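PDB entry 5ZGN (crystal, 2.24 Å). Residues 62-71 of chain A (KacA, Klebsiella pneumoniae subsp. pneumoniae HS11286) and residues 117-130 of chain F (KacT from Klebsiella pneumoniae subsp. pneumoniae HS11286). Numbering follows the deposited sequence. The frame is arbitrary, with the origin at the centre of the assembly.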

ATOM      1  N   SER A  62       8.845  24.046   3.571  1.00 48.54           N
ATOM      2  CA  SER A  62      10.158  24.626   3.825  1.00 53.16           C
ATOM      3  C   SER A  62      10.148  26.151   3.827  1.00 52.85           C
ATOM      4  O   SER A  62      11.048  26.756   4.417  1.00 52.40           O
ATOM      5  CB  SER A  62      11.166  24.117   2.794  1.00 56.34           C
ATOM      6  OG  SER A  62      11.269  22.704   2.841  1.00 63.19           O
ATOM      7  N   LEU A  63       9.168  26.788   3.179  1.00 51.96           N
ATOM      8  CA  LEU A  63       9.058  28.241   3.278  1.00 55.29           C
ATOM      9  C   LEU A  63       8.684  28.671   4.688  1.00 52.90           C
ATOM     10  O   LEU A  63       9.237  29.645   5.214  1.00 49.67           O
ATOM     11  CB  LEU A  63       8.042  28.784   2.273  1.00 58.94           C
ATOM     12  CG  LEU A  63       8.426  28.758   0.794  1.00 63.46           C
ATOM     13  CD1 LEU A  63       7.710  27.647   0.079  1.00 64.43           C
ATOM     14  CD2 LEU A  63       8.112  30.096   0.151  1.00 66.63           C
ATOM     15  N   VAL A  64       7.736  27.967   5.309  1.00 52.20           N
ATOM     16  CA  VAL A  64       7.362  28.287   6.683  1.00 52.60           C
ATOM     17  C   VAL A  64       8.530  28.019   7.622  1.00 52.75           C
ATOM     18  O   VAL A  64       8.748  28.758   8.590  1.00 51.56           O
ATOM     19  CB  VAL A  64       6.108  27.492   7.093  1.00 51.28           C
ATOM     20  CG1 VAL A  64       5.596  27.969   8.445  1.00 49.92           C
ATOM     21  CG2 VAL A  64       5.029  27.615   6.026  1.00 51.55           C
HETATM   22  N   MSE A  65       9.304  26.975   7.345  1.00 49.77           N
HETATM   23  CA  MSE A  65      10.492  26.658   8.129  1.00 53.89           C
HETATM   24  C   MSE A  65      11.528  27.776   8.040  1.00 51.76           C
HETATM   25  O   MSE A  65      12.111  28.178   9.047  1.00 49.91           O
HETATM   26  CB  MSE A  65      11.100  25.334   7.663  1.00 59.20           C
HETATM   27  CG  MSE A  65      12.395  24.962   8.367  1.00 65.89           C
HETATM   28 SE   MSE A  65      12.284  25.239  10.295  1.00 74.15          SE
HETATM   29  CE  MSE A  65      12.778  23.464  10.893  1.00 73.48           C
ATOM     30  N   GLU A  66      11.754  28.281   6.824  1.00 50.91           N
ATOM     31  CA  GLU A  66      12.692  29.385   6.657  1.00 53.83           C
ATOM     32  C   GLU A  66      12.150  30.674   7.259  1.00 50.48           C
ATOM     33  O   GLU A  66      12.928  31.512   7.728  1.00 49.30           O
ATOM     34  CB  GLU A  66      13.019  29.585   5.177  1.00 61.13           C
ATOM     35  CG  GLU A  66      13.850  28.469   4.570  1.00 68.42           C
ATOM     36  CD  GLU A  66      14.024  28.622   3.070  1.00 74.96           C
ATOM     37  OE1 GLU A  66      15.088  28.224   2.553  1.00 77.13           O
ATOM     38  OE2 GLU A  66      13.099  29.141   2.410  1.00 81.33           O
ATOM     39  N   ALA A  67      10.827  30.847   7.259  1.00 52.79           N
ATOM     40  CA  ALA A  67      10.233  32.046   7.838  1.00 50.86           C
ATOM     41  C   ALA A  67      10.433  32.103   9.349  1.00 50.56           C
ATOM     42  O   ALA A  67      10.590  33.194   9.908  1.00 53.79           O
ATOM     43  CB  ALA A  67       8.744  32.110   7.496  1.00 50.41           C
ATOM     44  N   ILE A  68      10.426  30.954  10.024  1.00 50.59           N
ATOM     45  CA  ILE A  68      10.607  30.911  11.471  1.00 52.61           C
ATOM     46  C   ILE A  68      12.069  30.661  11.822  1.00 54.97           C
ATOM     47  O   ILE A  68      12.395  30.348  12.973  1.00 56.30           O
ATOM     48  CB  ILE A  68       9.706  29.838  12.110  1.00 52.65           C
ATOM     49  CG1 ILE A  68      10.061  28.449  11.574  1.00 51.71           C
ATOM     50  CG2 ILE A  68       8.237  30.148  11.854  1.00 52.62           C
ATOM     51  CD1 ILE A  68       9.342  27.325  12.280  1.00 52.18           C
ATOM     52  N   THR A  69      12.961  30.795  10.842  1.00 55.41           N
ATOM     53  CA  THR A  69      14.397  30.605  11.052  1.00 57.64           C
ATOM     54  C   THR A  69      15.041  31.986  11.138  1.00 62.04           C
ATOM     55  O   THR A  69      15.335  32.612  10.117  1.00 61.81           O
ATOM     56  CB  THR A  69      15.011  29.764   9.938  1.00 55.04           C
ATOM     57  OG1 THR A  69      14.417  28.460   9.940  1.00 54.40           O
ATOM     58  CG2 THR A  69      16.516  29.628  10.140  1.00 54.06           C
ATOM     59  N   GLN A  70      15.252  32.461  12.364  1.00 59.97           N
ATOM     60  CA  GLN A  70      15.744  33.814  12.606  1.00 65.42           C
ATOM     61  C   GLN A  70      16.845  33.768  13.657  1.00 76.19           C
ATOM     62  O   GLN A  70      16.573  33.398  14.818  1.00 75.98           O
ATOM     63  CB  GLN A  70      14.600  34.721  13.063  1.00 62.11           C
ATOM     64  CG  GLN A  70      13.454  34.832  12.072  1.00 58.00           C
ATOM     65  CD  GLN A  70      12.166  35.298  12.725  1.00 55.29           C
ATOM     66  OE1 GLN A  70      12.185  36.092  13.666  1.00 53.52           O
ATOM     67  NE2 GLN A  70      11.037  34.793  12.235  1.00 53.10           N
ATOM     68  N   PRO A  71      18.092  34.126  13.316  1.00 75.37           N
ATOM     69  CA  PRO A  71      19.162  34.193  14.320  1.00 77.39           C
ATOM     70  C   PRO A  71      18.885  35.242  15.396  1.00 77.62           C
ATOM     71  O   PRO A  71      19.037  36.433  15.123  1.00 79.97           O
ATOM     72  CB  PRO A  71      20.402  34.577  13.507  1.00 79.55           C
ATOM     73  CG  PRO A  71      20.087  34.247  12.097  1.00 79.53           C
ATOM     74  CD  PRO A  71      18.599  34.180  11.934  1.00 77.85           C
TER
HETATM   75  N   MSE F 117       6.192  34.134  19.907  1.00 51.26           N
HETATM   76  CA  MSE F 117       5.266  34.970  19.150  1.00 55.55           C
HETATM   77  C   MSE F 117       6.012  36.001  18.324  1.00 54.02           C
HETATM   78  O   MSE F 117       5.568  36.378  17.237  1.00 54.57           O
HETATM   79  CB  MSE F 117       4.282  35.672  20.085  1.00 60.17           C
HETATM   80  CG  MSE F 117       3.212  34.764  20.662  1.00 64.31           C
HETATM   81 SE   MSE F 117       2.177  35.687  22.031  1.00 69.31          SE
HETATM   82  CE  MSE F 117       3.666  36.212  23.127  1.00 72.41           C
ATOM     83  N   ARG F 118       7.146  36.461  18.857  1.00 52.68           N
ATOM     84  CA  ARG F 118       7.990  37.385  18.107  1.00 55.58           C
ATOM     85  C   ARG F 118       8.496  36.741  16.827  1.00 51.73           C
ATOM     86  O   ARG F 118       8.562  37.394  15.777  1.00 50.68           O
ATOM     87  CB  ARG F 118       9.162  37.849  18.969  1.00 62.72           C
ATOM     88  CG  ARG F 118      10.115  38.788  18.252  1.00 68.40           C
ATOM     89  CD  ARG F 118      10.351  40.043  19.060  1.00 74.03           C
ATOM     90  NE  ARG F 118      11.624  40.659  18.737  1.00 81.50           N
ATOM     91  CZ  ARG F 118      12.761  40.355  19.358  1.00 86.79           C
ATOM     92  NH1 ARG F 118      12.769  39.442  20.323  1.00 88.10           N
ATOM     93  NH2 ARG F 118      13.895  40.961  19.016  1.00 92.12           N
ATOM     94  N   VAL F 119       8.865  35.460  16.895  1.00 54.10           N
ATOM     95  CA  VAL F 119       9.297  34.745  15.700  1.00 53.27           C
ATOM     96  C   VAL F 119       8.109  34.473  14.787  1.00 51.39           C
ATOM     97  O   VAL F 119       8.217  34.570  13.559  1.00 52.19           O
ATOM     98  CB  VAL F 119      10.015  33.441  16.096  1.00 52.58           C
ATOM     99  CG1 VAL F 119      10.379  32.623  14.866  1.00 51.59           C
ATOM    100  CG2 VAL F 119      11.254  33.749  16.924  1.00 52.50           C
ATOM    101  N   VAL F 120       6.953  34.148  15.373  1.00 50.91           N
ATOM    102  CA  VAL F 120       5.733  33.995  14.585  1.00 50.20           C
ATOM    103  C   VAL F 120       5.374  35.310  13.903  1.00 52.87           C
ATOM    104  O   VAL F 120       5.053  35.345  12.709  1.00 53.70           O
ATOM    105  CB  VAL F 120       4.582  33.483  15.472  1.00 47.07           C
ATOM    106  CG1 VAL F 120       3.254  33.572  14.735  1.00 45.01           C
ATOM    107  CG2 VAL F 120       4.856  32.053  15.922  1.00 43.53           C
ATOM    108  N   TRP F 121       5.433  36.413  14.651  1.00 52.87           N
ATOM    109  CA  TRP F 121       5.192  37.725  14.057  1.00 54.78           C
ATOM    110  C   TRP F 121       6.188  38.017  12.939  1.00 53.56           C
ATOM    111  O   TRP F 121       5.804  38.464  11.852  1.00 53.68           O
ATOM    112  CB  TRP F 121       5.240  38.805  15.137  1.00 59.18           C
ATOM    113  CG  TRP F 121       4.946  40.174  14.626  1.00 63.53           C
ATOM    114  CD1 TRP F 121       3.866  40.564  13.886  1.00 64.44           C
ATOM    115  CD2 TRP F 121       5.723  41.354  14.853  1.00 66.36           C
ATOM    116  NE1 TRP F 121       3.939  41.910  13.617  1.00 66.78           N
ATOM    117  CE2 TRP F 121       5.068  42.418  14.204  1.00 67.30           C
ATOM    118  CE3 TRP F 121       6.915  41.610  15.536  1.00 67.55           C
ATOM    119  CZ2 TRP F 121       5.566  43.718  14.217  1.00 68.63           C
ATOM    120  CZ3 TRP F 121       7.407  42.900  15.549  1.00 67.56           C
ATOM    121  CH2 TRP F 121       6.735  43.938  14.894  1.00 67.94           C
ATOM    122  N   GLY F 122       7.473  37.758  13.184  1.00 55.34           N
ATOM    123  CA  GLY F 122       8.462  37.954  12.137  1.00 53.40           C
ATOM    124  C   GLY F 122       8.227  37.049  10.943  1.00 52.29           C
ATOM    125  O   GLY F 122       8.399  37.463   9.794  1.00 53.19           O
ATOM    126  N   ALA F 123       7.828  35.801  11.198  1.00 51.40           N
ATOM    127  CA  ALA F 123       7.536  34.881  10.105  1.00 51.45           C
ATOM    128  C   ALA F 123       6.294  35.313   9.333  1.00 52.32           C
ATOM    129  O   ALA F 123       6.241  35.175   8.105  1.00 52.14           O
ATOM    130  CB  ALA F 123       7.369  33.462  10.642  1.00 51.44           C
ATOM    131  N   SER F 124       5.288  35.843  10.035  1.00 50.56           N
ATOM    132  CA  SER F 124       4.044  36.241   9.387  1.00 52.81           C
ATOM    133  C   SER F 124       4.234  37.402   8.419  1.00 56.32           C
ATOM    134  O   SER F 124       3.384  37.610   7.546  1.00 56.49           O
ATOM    135  CB  SER F 124       2.997  36.618  10.437  1.00 52.39           C
ATOM    136  OG  SER F 124       3.359  37.816  11.106  1.00 53.33           O
ATOM    137  N   LYS F 125       5.320  38.165   8.557  1.00 51.71           N
ATOM    138  CA  LYS F 125       5.578  39.275   7.647  1.00 56.30           C
ATOM    139  C   LYS F 125       6.031  38.804   6.271  1.00 54.67           C
ATOM    140  O   LYS F 125       5.931  39.565   5.304  1.00 55.41           O
ATOM    141  CB  LYS F 125       6.630  40.215   8.241  1.00 61.06           C
ATOM    142  CG  LYS F 125       6.150  41.011   9.443  1.00 66.40           C
ATOM    143  CD  LYS F 125       5.081  42.012   9.039  1.00 71.52           C
ATOM    144  CE  LYS F 125       4.697  42.928  10.193  1.00 74.93           C
ATOM    145  NZ  LYS F 125       3.329  42.642  10.723  1.00 78.05           N
ATOM    146  N   ALA F 126       6.519  37.570   6.163  1.00 55.98           N
ATOM    147  CA  ALA F 126       7.044  37.050   4.908  1.00 56.64           C
ATOM    148  C   ALA F 126       6.179  35.965   4.290  1.00 56.31           C
ATOM    149  O   ALA F 126       6.131  35.857   3.063  1.00 57.79           O
ATOM    150  CB  ALA F 126       8.461  36.504   5.116  1.00 56.05           C
ATOM    151  N   VAL F 127       5.504  35.154   5.106  1.00 57.32           N
ATOM    152  CA  VAL F 127       4.560  34.158   4.621  1.00 57.35           C
ATOM    153  C   VAL F 127       3.262  34.307   5.404  1.00 58.69           C
ATOM    154  O   VAL F 127       3.232  34.852   6.510  1.00 57.76           O
ATOM    155  CB  VAL F 127       5.100  32.716   4.743  1.00 55.67           C
ATOM    156  CG1 VAL F 127       6.390  32.557   3.948  1.00 55.88           C
ATOM    157  CG2 VAL F 127       5.309  32.347   6.201  1.00 55.45           C
ATOM    158  N   GLY F 128       2.178  33.822   4.806  1.00 54.54           N
ATOM    159  CA  GLY F 128       0.885  33.865   5.459  1.00 56.59           C
ATOM    160  C   GLY F 128       0.856  32.934   6.655  1.00 57.56           C
ATOM    161  O   GLY F 128       1.079  31.720   6.509  1.00 63.36           O
ATOM    162  N   ILE F 129       0.605  33.479   7.844  1.00 57.12           N
ATOM    163  CA  ILE F 129       0.488  32.696   9.070  1.00 55.22           C
ATOM    164  C   ILE F 129      -0.625  33.314   9.905  1.00 53.25           C
ATOM    165  O   ILE F 129      -0.580  34.510  10.215  1.00 53.31           O
ATOM    166  CB  ILE F 129       1.802  32.653   9.872  1.00 57.40           C
ATOM    167  CG1 ILE F 129       2.828  31.759   9.172  1.00 58.11           C
ATOM    168  CG2 ILE F 129       1.552  32.158  11.290  1.00 57.89           C
ATOM    169  CD1 ILE F 129       4.227  31.905   9.712  1.00 59.72           C
ATOM    170  N   TYR F 130      -1.619  32.506  10.272  1.00 54.64           N
ATOM    171  CA  TYR F 130      -2.815  33.016  10.929  1.00 55.25           C
ATOM    172  C   TYR F 130      -2.746  32.967  12.449  1.00 52.05           C
ATOM    173  O   TYR F 130      -3.579  33.599  13.106  1.00 50.00           O
ATOM    174  CB  TYR F 130      -4.050  32.242  10.457  1.00 58.12           C
ATOM    175  CG  TYR F 130      -4.521  32.633   9.077  1.00 61.78           C
ATOM    176  CD1 TYR F 130      -5.225  33.813   8.872  1.00 64.07           C
ATOM    177  CD2 TYR F 130      -4.264  31.823   7.979  1.00 63.27           C
ATOM    178  CE1 TYR F 130      -5.658  34.178   7.613  1.00 65.58           C
ATOM    179  CE2 TYR F 130      -4.694  32.179   6.715  1.00 64.72           C
ATOM    180  CZ  TYR F 130      -5.390  33.356   6.538  1.00 66.01           C
ATOM    181  OH  TYR F 130      -5.821  33.712   5.282  1.00 67.79           O
TER

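The KacA stretch enters as the last turns of a helix, residues 62-67, and leaves it at I68(A), the first residue to depart from helical phi/psi; beyond it the chain opens into an extended form through T69(A) and Q70(A). The KacT stretch is also already helical at M117(F), and by V127(F) it has become extended. The two backbones come closest where the KacA helix ends: the CA atoms of A67(A) and A123(F) lie 4.5 Å apart, whereas those of V64(A) and V127(F) are 6.8 Å apart.

So close an approach suits alanine on both sides. Each CA-to-CB bond points toward the other stretch, and the CB atoms of A67(A) and A123(F) meet at 3.7 Å. The CB of A123(F) also lies 3.3 Å from the carbonyl O of A67(A), so the methyl group fills the small space between the backbones.

Larger apolar groups pack beside this pair. CG2 of V127(F) packs 3.7 Å from CB of A67(A), and CG1 of V127(F) lies 4.4 Å from CB of L63(A), so the branched valine covers A67(A) and also reaches L63(A), one helical turn earlier. CG2 of I68(A) reaches CB of A123(F) at 3.6 Å, while CB of I68(A) lies 4.0 Å from CG1 of V119(F). The end of the isoleucine, CD1, leads away from KacT, leaving the beta-branch to make these contacts. A looser contact joins CG1 of V64(A) to CD1 of I129(F) at 4.4 Å; both are buried.

Q70(A) supplies the polar link. The CA-to-CB bond of Q70(A) points toward KacT, and with chi1 m and chi2 t its NE2 donates to O of V119(F) at 3.1 Å, with an angle of 152° at the hydrogen. NE2 of Q70(A) also donates to O of A67(A) at 2.9 Å, with an angle of 162° at the hydrogen. An amide nitrogen with two hydrogens is well suited to this double role: one bond ties the side chain back to the end of its own helix, and the other joins it to KacT. O of V119(F) also accepts from N of A123(F) at 2.7 Å, so the glutamine shares an acceptor already used within the helix. G122(F) suits its place beside the amide, since an ideal CB there would clash with OE1 of Q70(A) at 3.0 Å.

The contact buries 406 Å², both sides summed, and is mainly apolar with one intermolecular hydrogen bond.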